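Local coordinates for protein ATP-dependent RNA helicase A (Homo sapiens, PDB 3VYY) that binds double-stranded RNA through this N-terminal domain, which facilitates RISC assembly, and, as a DEAH-box helicase, probably unwinds RNA duplexes using ATP, at residues Q32-C36 and M48-K54; V4-L8 and A62-V66. All coordinates share one frame; numbering follows the deposited sequence.

Contact 1 of 2, residues Q32-C36 and M48-K54. With nucleotides of chain D.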
ATOM      1  N   GLN A  32       8.851  17.655   7.812  1.00 61.47           N
ATOM      2  CA  GLN A  32       8.284  16.489   8.482  1.00 59.72           C
ATOM      3  C   GLN A  32       8.024  15.218   7.677  1.00 59.01           C
ATOM      4  O   GLN A  32       7.911  15.250   6.443  1.00 59.44           O
ATOM      5  CB  GLN A  32       7.035  16.874   9.236  1.00 58.27           C
ATOM      6  CG  GLN A  32       7.073  16.332  10.624  1.00 58.52           C
ATOM      7  CD  GLN A  32       5.713  16.032  11.123  1.00 58.64           C
ATOM      8  OE1 GLN A  32       4.735  16.705  10.762  1.00 56.83           O
ATOM      9  NE2 GLN A  32       5.618  15.008  11.959  1.00 60.01           N
ATOM     10  N   LYS A  33       7.928  14.108   8.421  1.00 57.57           N
ATOM     11  CA  LYS A  33       7.700  12.772   7.879  1.00 56.49           C
ATOM     12  C   LYS A  33       6.449  12.110   8.480  1.00 54.48           C
ATOM     13  O   LYS A  33       6.037  12.425   9.609  1.00 53.57           O
ATOM     14  CB  LYS A  33       8.918  11.869   8.111  1.00 57.88           C
ATOM     15  CG  LYS A  33      10.234  12.451   7.652  1.00 59.88           C
ATOM     16  CD  LYS A  33      10.379  12.419   6.140  1.00 61.52           C
ATOM     17  CE  LYS A  33      11.725  13.001   5.693  1.00 64.39           C
ATOM     18  NZ  LYS A  33      12.921  12.304   6.286  1.00 66.65           N
ATOM     19  N   PHE A  34       5.856  11.197   7.703  1.00 53.07           N
ATOM     20  CA  PHE A  34       4.720  10.391   8.136  1.00 50.61           C
ATOM     21  C   PHE A  34       4.986   8.919   7.900  1.00 51.23           C
ATOM     22  O   PHE A  34       5.705   8.548   6.964  1.00 52.13           O
ATOM     23  CB  PHE A  34       3.450  10.822   7.416  1.00 48.85           C
ATOM     24  CG  PHE A  34       3.041  12.212   7.725  1.00 46.49           C
ATOM     25  CD1 PHE A  34       3.487  13.268   6.946  1.00 46.08           C
ATOM     26  CD2 PHE A  34       2.223  12.478   8.813  1.00 44.89           C
ATOM     27  CE1 PHE A  34       3.113  14.578   7.244  1.00 45.54           C
ATOM     28  CE2 PHE A  34       1.843  13.778   9.121  1.00 43.78           C
ATOM     29  CZ  PHE A  34       2.289  14.832   8.333  1.00 44.55           C
ATOM     30  N   MET A  35       4.395   8.104   8.770  1.00 50.75           N
ATOM     31  CA  MET A  35       4.567   6.659   8.811  1.00 51.77           C
ATOM     32  C   MET A  35       3.219   5.997   8.539  1.00 50.41           C
ATOM     33  O   MET A  35       2.226   6.337   9.182  1.00 49.85           O
ATOM     34  CB  MET A  35       5.083   6.265  10.198  1.00 53.24           C
ATOM     35  CG  MET A  35       4.591   4.918  10.737  1.00 56.73           C
ATOM     36  SD  MET A  35       5.516   3.524  10.053  1.00 65.88           S
ATOM     37  CE  MET A  35       7.187   3.854  10.662  1.00 66.50           C
ATOM     38  N   CYS A  36       3.175   5.062   7.595  1.00 49.76           N
ATOM     39  CA  CYS A  36       1.916   4.413   7.252  1.00 48.66           C
ATOM     40  C   CYS A  36       1.958   2.898   7.365  1.00 49.32           C
ATOM     41  O   CYS A  36       2.965   2.269   7.067  1.00 50.51           O
ATOM     42  CB  CYS A  36       1.476   4.803   5.846  1.00 48.52           C
ATOM     43  SG  CYS A  36      -0.266   4.463   5.542  1.00 47.53           S
ATOM     44  N   MET A  48       4.415  -1.194   4.926  1.00 44.79           N
ATOM     45  CA  MET A  48       4.988  -0.007   5.585  1.00 44.92           C
ATOM     46  C   MET A  48       5.477   1.075   4.626  1.00 43.67           C
ATOM     47  O   MET A  48       6.154   0.788   3.635  1.00 45.00           O
ATOM     48  CB  MET A  48       6.129  -0.421   6.516  1.00 46.30           C
ATOM     49  CG  MET A  48       5.700  -1.402   7.589  1.00 47.90           C
ATOM     50  SD  MET A  48       6.905  -1.673   8.918  1.00 52.25           S
ATOM     51  CE  MET A  48       8.477  -2.128   8.109  1.00 54.39           C
ATOM     52  N   GLY A  49       5.157   2.321   4.944  1.00 41.77           N
ATOM     53  CA  GLY A  49       5.535   3.431   4.091  1.00 41.77           C
ATOM     54  C   GLY A  49       5.871   4.712   4.825  1.00 41.25           C
ATOM     55  O   GLY A  49       5.206   5.074   5.783  1.00 40.28           O
ATOM     56  N   ASN A  50       6.908   5.395   4.356  1.00 42.43           N
ATOM     57  CA  ASN A  50       7.318   6.686   4.885  1.00 42.63           C
ATOM     58  C   ASN A  50       7.217   7.739   3.802  1.00 43.10           C
ATOM     59  O   ASN A  50       7.414   7.440   2.621  1.00 43.97           O
ATOM     60  CB  ASN A  50       8.779   6.622   5.342  1.00 44.06           C
ATOM     61  CG  ASN A  50       9.055   5.430   6.219  1.00 44.75           C
ATOM     62  OD1 ASN A  50       8.473   5.301   7.289  1.00 43.90           O
ATOM     63  ND2 ASN A  50       9.931   4.534   5.761  1.00 46.35           N
ATOM     64  N   SER A  51       6.949   8.981   4.183  1.00 42.97           N
ATOM     65  CA  SER A  51       7.179  10.072   3.240  1.00 44.18           C
ATOM     66  C   SER A  51       7.126  11.444   3.854  1.00 43.47           C
ATOM     67  O   SER A  51       7.136  11.575   5.074  1.00 43.44           O
ATOM     68  CB  SER A  51       6.216  10.010   2.071  1.00 44.30           C
ATOM     69  OG  SER A  51       6.869  10.554   0.934  1.00 48.86           O
ATOM     70  N   THR A  52       7.091  12.458   2.993  1.00 43.56           N
ATOM     71  CA  THR A  52       6.993  13.833   3.416  1.00 42.97           C
ATOM     72  C   THR A  52       5.545  14.143   3.700  1.00 41.27           C
ATOM     73  O   THR A  52       5.218  14.722   4.742  1.00 40.71           O
ATOM     74  CB  THR A  52       7.442  14.790   2.333  1.00 44.47           C
ATOM     75  OG1 THR A  52       8.624  14.281   1.706  1.00 45.55           O
ATOM     76  CG2 THR A  52       7.716  16.191   2.946  1.00 46.32           C
ATOM     77  N   ASN A  53       4.680  13.770   2.761  1.00 40.51           N
ATOM     78  CA  ASN A  53       3.256  13.973   2.927  1.00 38.60           C
ATOM     79  C   ASN A  53       2.584  12.652   3.210  1.00 37.80           C
ATOM     80  O   ASN A  53       3.227  11.622   3.180  1.00 38.70           O
ATOM     81  CB  ASN A  53       2.691  14.612   1.681  1.00 39.11           C
ATOM     82  CG  ASN A  53       2.879  13.756   0.474  1.00 40.36           C
ATOM     83  OD1 ASN A  53       3.851  13.898  -0.257  1.00 41.23           O
ATOM     84  ND2 ASN A  53       1.957  12.837   0.260  1.00 41.32           N
ATOM     85  N   LYS A  54       1.286  12.685   3.469  1.00 37.19           N
ATOM     86  CA  LYS A  54       0.521  11.502   3.859  1.00 36.38           C
ATOM     87  C   LYS A  54       0.157  10.626   2.675  1.00 37.13           C
ATOM     88  O   LYS A  54       0.251   9.416   2.758  1.00 37.56           O
ATOM     89  CB  LYS A  54      -0.769  11.915   4.572  1.00 35.64           C
ATOM     90  CG  LYS A  54      -0.579  12.620   5.905  1.00 34.57           C
ATOM     91  CD  LYS A  54      -1.912  12.911   6.547  1.00 33.04           C
ATOM     92  CE  LYS A  54      -1.811  12.900   8.056  1.00 31.78           C
ATOM     93  NZ  LYS A  54      -3.073  13.486   8.590  1.00 32.67           N
TER
ATOM     94  P     C D   6       0.601  16.805   4.107  1.00 33.09           P
ATOM     95  OP1   C D   6       0.432  15.324   4.003  1.00 32.24           O
ATOM     96  OP2   C D   6       0.410  17.681   2.927  1.00 32.75           O
ATOM     97  O5'   C D   6      -0.325  17.305   5.331  1.00 31.56           O
ATOM     98  C5'   C D   6      -0.040  16.702   6.617  1.00 28.98           C
ATOM     99  C4'   C D   6      -0.912  17.198   7.746  1.00 27.45           C
ATOM    100  O4'   C D   6      -0.414  18.473   8.206  1.00 27.30           O
ATOM    101  C3'   C D   6      -2.347  17.497   7.361  1.00 27.31           C
ATOM    102  O3'   C D   6      -3.111  16.308   7.429  1.00 25.53           O
ATOM    103  C2'   C D   6      -2.706  18.562   8.411  1.00 26.89           C
ATOM    104  O2'   C D   6      -2.833  18.083   9.734  1.00 26.27           O
ATOM    105  C1'   C D   6      -1.462  19.411   8.359  1.00 24.87           C
ATOM    106  N1    C D   6      -1.488  20.413   7.268  1.00 24.47           N
ATOM    107  C2    C D   6      -2.182  21.595   7.502  1.00 25.55           C
ATOM    108  O2    C D   6      -2.731  21.706   8.601  1.00 26.10           O
ATOM    109  N3    C D   6      -2.244  22.562   6.535  1.00 26.41           N
ATOM    110  C4    C D   6      -1.621  22.344   5.366  1.00 27.88           C
ATOM    111  N4    C D   6      -1.683  23.291   4.429  1.00 29.56           N
ATOM    112  C5    C D   6      -0.893  21.145   5.098  1.00 27.22           C
ATOM    113  C6    C D   6      -0.849  20.222   6.070  1.00 25.94           C
ATOM    114  P     G D   5       5.673  19.111   1.114  1.00 40.90           P
ATOM    115  OP1   G D   5       5.953  18.062   0.123  1.00 41.57           O
ATOM    116  OP2   G D   5       4.605  20.120   0.892  1.00 38.48           O
ATOM    117  O5'   G D   5       5.341  18.303   2.456  1.00 39.32           O
ATOM    118  C5'   G D   5       4.095  18.587   2.990  1.00 36.76           C
ATOM    119  C4'   G D   5       4.067  18.340   4.464  1.00 35.22           C
ATOM    120  O4'   G D   5       4.673  19.462   5.157  1.00 35.69           O
ATOM    121  C3'   G D   5       2.612  18.363   4.879  1.00 35.08           C
ATOM    122  O3'   G D   5       2.058  17.036   4.737  1.00 34.73           O
ATOM    123  C2'   G D   5       2.689  18.931   6.299  1.00 32.68           C
ATOM    124  O2'   G D   5       3.130  17.982   7.226  1.00 32.81           O
ATOM    125  C1'   G D   5       3.763  20.003   6.123  1.00 31.89           C
ATOM    126  N9    G D   5       3.166  21.262   5.658  1.00 31.07           N
ATOM    127  C8    G D   5       3.323  21.843   4.421  1.00 31.50           C
ATOM    128  N7    G D   5       2.652  22.942   4.277  1.00 31.41           N
ATOM    129  C5    G D   5       1.999  23.089   5.497  1.00 30.01           C
ATOM    130  C6    G D   5       1.137  24.102   5.937  1.00 30.34           C
ATOM    131  O6    G D   5       0.766  25.095   5.309  1.00 32.85           O
ATOM    132  N1    G D   5       0.676  23.912   7.232  1.00 30.17           N
ATOM    133  C2    G D   5       1.022  22.867   8.043  1.00 29.47           C
ATOM    134  N2    G D   5       0.476  22.874   9.278  1.00 27.56           N
ATOM    135  N3    G D   5       1.856  21.898   7.643  1.00 30.35           N
ATOM    136  C4    G D   5       2.300  22.075   6.361  1.00 29.94           C
ATOM    137  P     G D   7      -4.514  16.197   6.688  1.00 24.92           P
ATOM    138  OP1   G D   7      -5.046  14.852   7.055  1.00 24.79           O
ATOM    139  OP2   G D   7      -4.405  16.651   5.297  1.00 26.43           O
ATOM    140  O5'   G D   7      -5.407  17.337   7.358  1.00 24.83           O
ATOM    141  C5'   G D   7      -5.928  17.107   8.658  1.00 23.37           C
ATOM    142  C4'   G D   7      -6.775  18.279   9.037  1.00 23.81           C
ATOM    143  O4'   G D   7      -5.948  19.469   8.937  1.00 24.50           O
ATOM    144  C3'   G D   7      -7.883  18.576   8.060  1.00 26.47           C
ATOM    145  O3'   G D   7      -9.009  17.784   8.356  1.00 29.00           O
ATOM    146  C2'   G D   7      -8.154  20.020   8.457  1.00 26.44           C
ATOM    147  O2'   G D   7      -8.671  20.044   9.769  1.00 27.62           O
ATOM    148  C1'   G D   7      -6.739  20.564   8.518  1.00 24.32           C
ATOM    149  N9    G D   7      -6.206  21.151   7.285  1.00 24.41           N
ATOM    150  C8    G D   7      -5.270  20.614   6.438  1.00 24.65           C
ATOM    151  N7    G D   7      -4.991  21.391   5.417  1.00 25.35           N
ATOM    152  C5    G D   7      -5.775  22.507   5.606  1.00 24.57           C
ATOM    153  C6    G D   7      -5.874  23.685   4.830  1.00 27.82           C
ATOM    154  O6    G D   7      -5.283  23.984   3.772  1.00 28.95           O
ATOM    155  N1    G D   7      -6.796  24.585   5.377  1.00 29.05           N
ATOM    156  C2    G D   7      -7.515  24.355   6.530  1.00 27.72           C
ATOM    157  N2    G D   7      -8.348  25.340   6.896  1.00 28.65           N
ATOM    158  N3    G D   7      -7.409  23.254   7.276  1.00 24.95           N
ATOM    159  C4    G D   7      -6.523  22.378   6.749  1.00 24.20           C
TER
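With CG of Lys-54 turned anti to its own carbonyl carbon (chi1 -65°) and the chain extended beyond it, the lysine runs over the ring of Phe-34, whose CG likewise stands beside the backbone N. Lys-54 CG sits almost on the ring normal, 4.0 Å from the Phe-34 centroid, a CH-pi contact over one face; further along, CE lies near ring atom CE2. The extended chain carries Lys-54 NZ on to the RNA, where it hydrogen-bonds G7 OP1 of chain D at 2.8 Å and C6 O3' of chain D at 3.1 Å. The backbone N of Lys-54, in the first turn of helix 54-71, gives a further bond of 2.8 Å to C6 OP1 of chain D. This is the RNA-binding N-terminus of the second helix of the dsRBD fold, set beside an antiparallel beta hairpin. Phe-34 and Ser-51 form a hydrogen-bonded pair, with Phe-34 N to Ser-51 O at 2.9 Å, and Cys-36 pairs likewise with Gly-49. At the ring edge of Phe-34, near its plane, lie Thr-52 O and the 2'-hydroxyl of G5 of chain D. The methyl of Thr-52 packs near the sugar-phosphate backbone of G5 of chain D.

Contact 2 of 2, residues V4-L8 and A62-V66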
ATOM      1  N   VAL A   4      -1.796   2.551  -7.439  1.00 55.34           N
ATOM      2  CA  VAL A   4      -1.673   1.327  -6.635  1.00 52.84           C
ATOM      3  C   VAL A   4      -2.635   1.259  -5.458  1.00 49.73           C
ATOM      4  O   VAL A   4      -3.094   0.188  -5.090  1.00 49.41           O
ATOM      5  CB  VAL A   4      -0.293   1.184  -6.033  1.00 52.86           C
ATOM      6  CG1 VAL A   4       0.061  -0.284  -5.921  1.00 53.30           C
ATOM      7  CG2 VAL A   4       0.739   1.931  -6.866  1.00 55.04           C
ATOM      8  N   LYS A   5      -2.908   2.405  -4.851  1.00 46.71           N
ATOM      9  CA  LYS A   5      -3.882   2.489  -3.772  1.00 43.75           C
ATOM     10  C   LYS A   5      -5.270   2.099  -4.268  1.00 44.03           C
ATOM     11  O   LYS A   5      -6.011   1.377  -3.594  1.00 43.53           O
ATOM     12  CB  LYS A   5      -3.920   3.906  -3.231  1.00 42.23           C
ATOM     13  CG  LYS A   5      -2.809   4.228  -2.273  1.00 39.65           C
ATOM     14  CD  LYS A   5      -2.908   5.657  -1.852  1.00 36.58           C
ATOM     15  CE  LYS A   5      -2.382   6.568  -2.930  1.00 36.78           C
ATOM     16  NZ  LYS A   5      -2.410   7.977  -2.477  1.00 36.52           N
ATOM     17  N   ASN A   6      -5.592   2.605  -5.459  1.00 44.34           N
ATOM     18  CA  ASN A   6      -6.841   2.355  -6.149  1.00 44.45           C
ATOM     19  C   ASN A   6      -6.882   0.888  -6.547  1.00 45.02           C
ATOM     20  O   ASN A   6      -7.923   0.233  -6.459  1.00 45.57           O
ATOM     21  CB  ASN A   6      -6.914   3.260  -7.384  1.00 45.69           C
ATOM     22  CG  ASN A   6      -8.270   3.247  -8.046  1.00 47.06           C
ATOM     23  OD1 ASN A   6      -8.448   2.657  -9.105  1.00 48.36           O
ATOM     24  ND2 ASN A   6      -9.237   3.893  -7.423  1.00 47.45           N
ATOM     25  N   PHE A   7      -5.732   0.362  -6.961  1.00 44.52           N
ATOM     26  CA  PHE A   7      -5.636  -1.043  -7.296  1.00 44.39           C
ATOM     27  C   PHE A   7      -5.892  -1.908  -6.064  1.00 43.05           C
ATOM     28  O   PHE A   7      -6.726  -2.807  -6.098  1.00 44.22           O
ATOM     29  CB  PHE A   7      -4.286  -1.396  -7.898  1.00 44.49           C
ATOM     30  CG  PHE A   7      -4.080  -2.866  -8.021  1.00 45.50           C
ATOM     31  CD1 PHE A   7      -4.346  -3.519  -9.218  1.00 46.79           C
ATOM     32  CD2 PHE A   7      -3.685  -3.619  -6.922  1.00 44.10           C
ATOM     33  CE1 PHE A   7      -4.186  -4.879  -9.321  1.00 47.15           C
ATOM     34  CE2 PHE A   7      -3.531  -4.988  -7.024  1.00 44.86           C
ATOM     35  CZ  PHE A   7      -3.775  -5.616  -8.218  1.00 46.52           C
ATOM     36  N   LEU A   8      -5.172  -1.643  -4.985  1.00 40.75           N
ATOM     37  CA  LEU A   8      -5.332  -2.422  -3.775  1.00 39.69           C
ATOM     38  C   LEU A   8      -6.751  -2.293  -3.280  1.00 39.64           C
ATOM     39  O   LEU A   8      -7.281  -3.197  -2.647  1.00 39.66           O
ATOM     40  CB  LEU A   8      -4.376  -1.928  -2.693  1.00 38.06           C
ATOM     41  CG  LEU A   8      -4.535  -2.489  -1.277  1.00 37.34           C
ATOM     42  CD1 LEU A   8      -4.391  -4.008  -1.233  1.00 39.21           C
ATOM     43  CD2 LEU A   8      -3.535  -1.844  -0.337  1.00 36.54           C
ATOM     44  N   ALA A  62       0.941   0.836   0.356  1.00 33.26           N
ATOM     45  CA  ALA A  62       0.180   0.038  -0.593  1.00 32.96           C
ATOM     46  C   ALA A  62       1.130  -0.738  -1.502  1.00 34.07           C
ATOM     47  O   ALA A  62       0.982  -1.965  -1.659  1.00 35.42           O
ATOM     48  CB  ALA A  62      -0.767   0.896  -1.391  1.00 32.07           C
ATOM     49  N   ARG A  63       2.118  -0.047  -2.069  1.00 33.58           N
ATOM     50  CA  ARG A  63       3.112  -0.699  -2.937  1.00 34.83           C
ATOM     51  C   ARG A  63       3.709  -1.877  -2.197  1.00 35.64           C
ATOM     52  O   ARG A  63       3.717  -3.015  -2.686  1.00 36.63           O
ATOM     53  CB  ARG A  63       4.216   0.261  -3.292  1.00 34.33           C
ATOM     54  CG  ARG A  63       4.942  -0.065  -4.544  1.00 36.56           C
ATOM     55  CD  ARG A  63       6.437   0.280  -4.416  1.00 42.00           C
ATOM     56  NE  ARG A  63       6.754   0.965  -3.155  1.00 43.70           N
ATOM     57  CZ  ARG A  63       7.385   0.401  -2.130  1.00 44.84           C
ATOM     58  NH1 ARG A  63       7.797  -0.850  -2.226  1.00 47.15           N
ATOM     59  NH2 ARG A  63       7.600   1.086  -1.010  1.00 45.06           N
ATOM     60  N   ASP A  64       4.182  -1.591  -0.990  1.00 35.06           N
ATOM     61  CA  ASP A  64       4.691  -2.621  -0.121  1.00 35.99           C
ATOM     62  C   ASP A  64       3.721  -3.797  -0.061  1.00 35.98           C
ATOM     63  O   ASP A  64       4.082  -4.916  -0.406  1.00 37.23           O
ATOM     64  CB  ASP A  64       4.951  -2.053   1.269  1.00 35.13           C
ATOM     65  CG  ASP A  64       5.839  -2.952   2.100  1.00 38.14           C
ATOM     66  OD1 ASP A  64       6.847  -3.490   1.565  1.00 39.32           O
ATOM     67  OD2 ASP A  64       5.526  -3.118   3.295  1.00 40.10           O
ATOM     68  N   PHE A  65       2.482  -3.533   0.342  1.00 34.87           N
ATOM     69  CA  PHE A  65       1.485  -4.592   0.419  1.00 35.66           C
ATOM     70  C   PHE A  65       1.289  -5.373  -0.881  1.00 36.83           C
ATOM     71  O   PHE A  65       1.469  -6.589  -0.897  1.00 38.15           O
ATOM     72  CB  PHE A  65       0.153  -4.077   0.896  1.00 34.72           C
ATOM     73  CG  PHE A  65      -0.695  -5.147   1.501  1.00 37.06           C
ATOM     74  CD1 PHE A  65      -0.492  -5.545   2.821  1.00 39.82           C
ATOM     75  CD2 PHE A  65      -1.665  -5.795   0.748  1.00 38.94           C
ATOM     76  CE1 PHE A  65      -1.264  -6.568   3.397  1.00 41.02           C
ATOM     77  CE2 PHE A  65      -2.433  -6.808   1.301  1.00 40.38           C
ATOM     78  CZ  PHE A  65      -2.241  -7.194   2.631  1.00 40.49           C
ATOM     79  N   VAL A  66       0.935  -4.693  -1.971  1.00 36.26           N
ATOM     80  CA  VAL A  66       0.794  -5.391  -3.270  1.00 37.32           C
ATOM     81  C   VAL A  66       2.003  -6.256  -3.558  1.00 38.67           C
ATOM     82  O   VAL A  66       1.867  -7.447  -3.801  1.00 40.39           O
ATOM     83  CB  VAL A  66       0.545  -4.436  -4.472  1.00 37.22           C
ATOM     84  CG1 VAL A  66       0.495  -5.212  -5.761  1.00 38.74           C
ATOM     85  CG2 VAL A  66      -0.764  -3.662  -4.299  1.00 35.96           C
TER
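The two helices of the double-stranded RNA-binding domain meet here, where Val-4, Leu-8 and Phe-7 on helix 4-14 face Ala-62, Phe-65 and Val-66 on helix 54-71. The axes of the two short helical segments approach to 9.4 Å and lie at 48° to each other. Val-66 is shared by three residues through a single methyl: CG2, anti to its carbonyl carbon, reaches Val-4 CG1 at 3.8 Å and Phe-7 CD2 at 3.9 Å, and the CB of Leu-8 lies a little farther off. The two valine side chains meet at a slant, as do those of Phe-7 and Val-66. In the alpha-beta-beta-beta-alpha topology of the domain both helices pack on one face of the three-stranded sheet, and Val-4, Leu-8, Ala-62, Phe-65 and Val-66 form part of the buried core, with Phe-7 at its margin. Leu-8, with CG anti to the backbone N (chi1 171°), divides its two methyls between neighbours one turn apart: CD1 meets Phe-65 CD2 at 3.8 Å, the side chains crossing at about a right angle, whereas CD2 rests on Ala-62 CB at 4.0 Å. Ala-62 CB also meets the aliphatic CG of Lys-5, again at 4.0 Å, where the backbones come nearest. Tyr-21 of strand 20-26 touches Leu-8, Lys-5 and Ala-62, tying the helix pair to the sheet, while Phe-83 lies against Val-66.

Overall arrangement
Contact 1 and contact 2 lie with their centres 15 Å apart in one dsRBD fold and share helix 54-71, whose first residue belongs to contact 1 and whose middle belongs to contact 2. Helix 4-14 comes first along the chain, then strands 31-39 and 47-51 of contact 1, and helix 54-71 returns to close contact 2. A probable hydrogen bond of 2.8 Å from Met-48 N to Asp-64 OD2 connects strand 47-51 directly to the helix. Contact 1 meets the RNA, whereas the nearest atom of contact 2 is about 10 Å from it, so one helix joins the RNA-binding end to the hydrophobic interior.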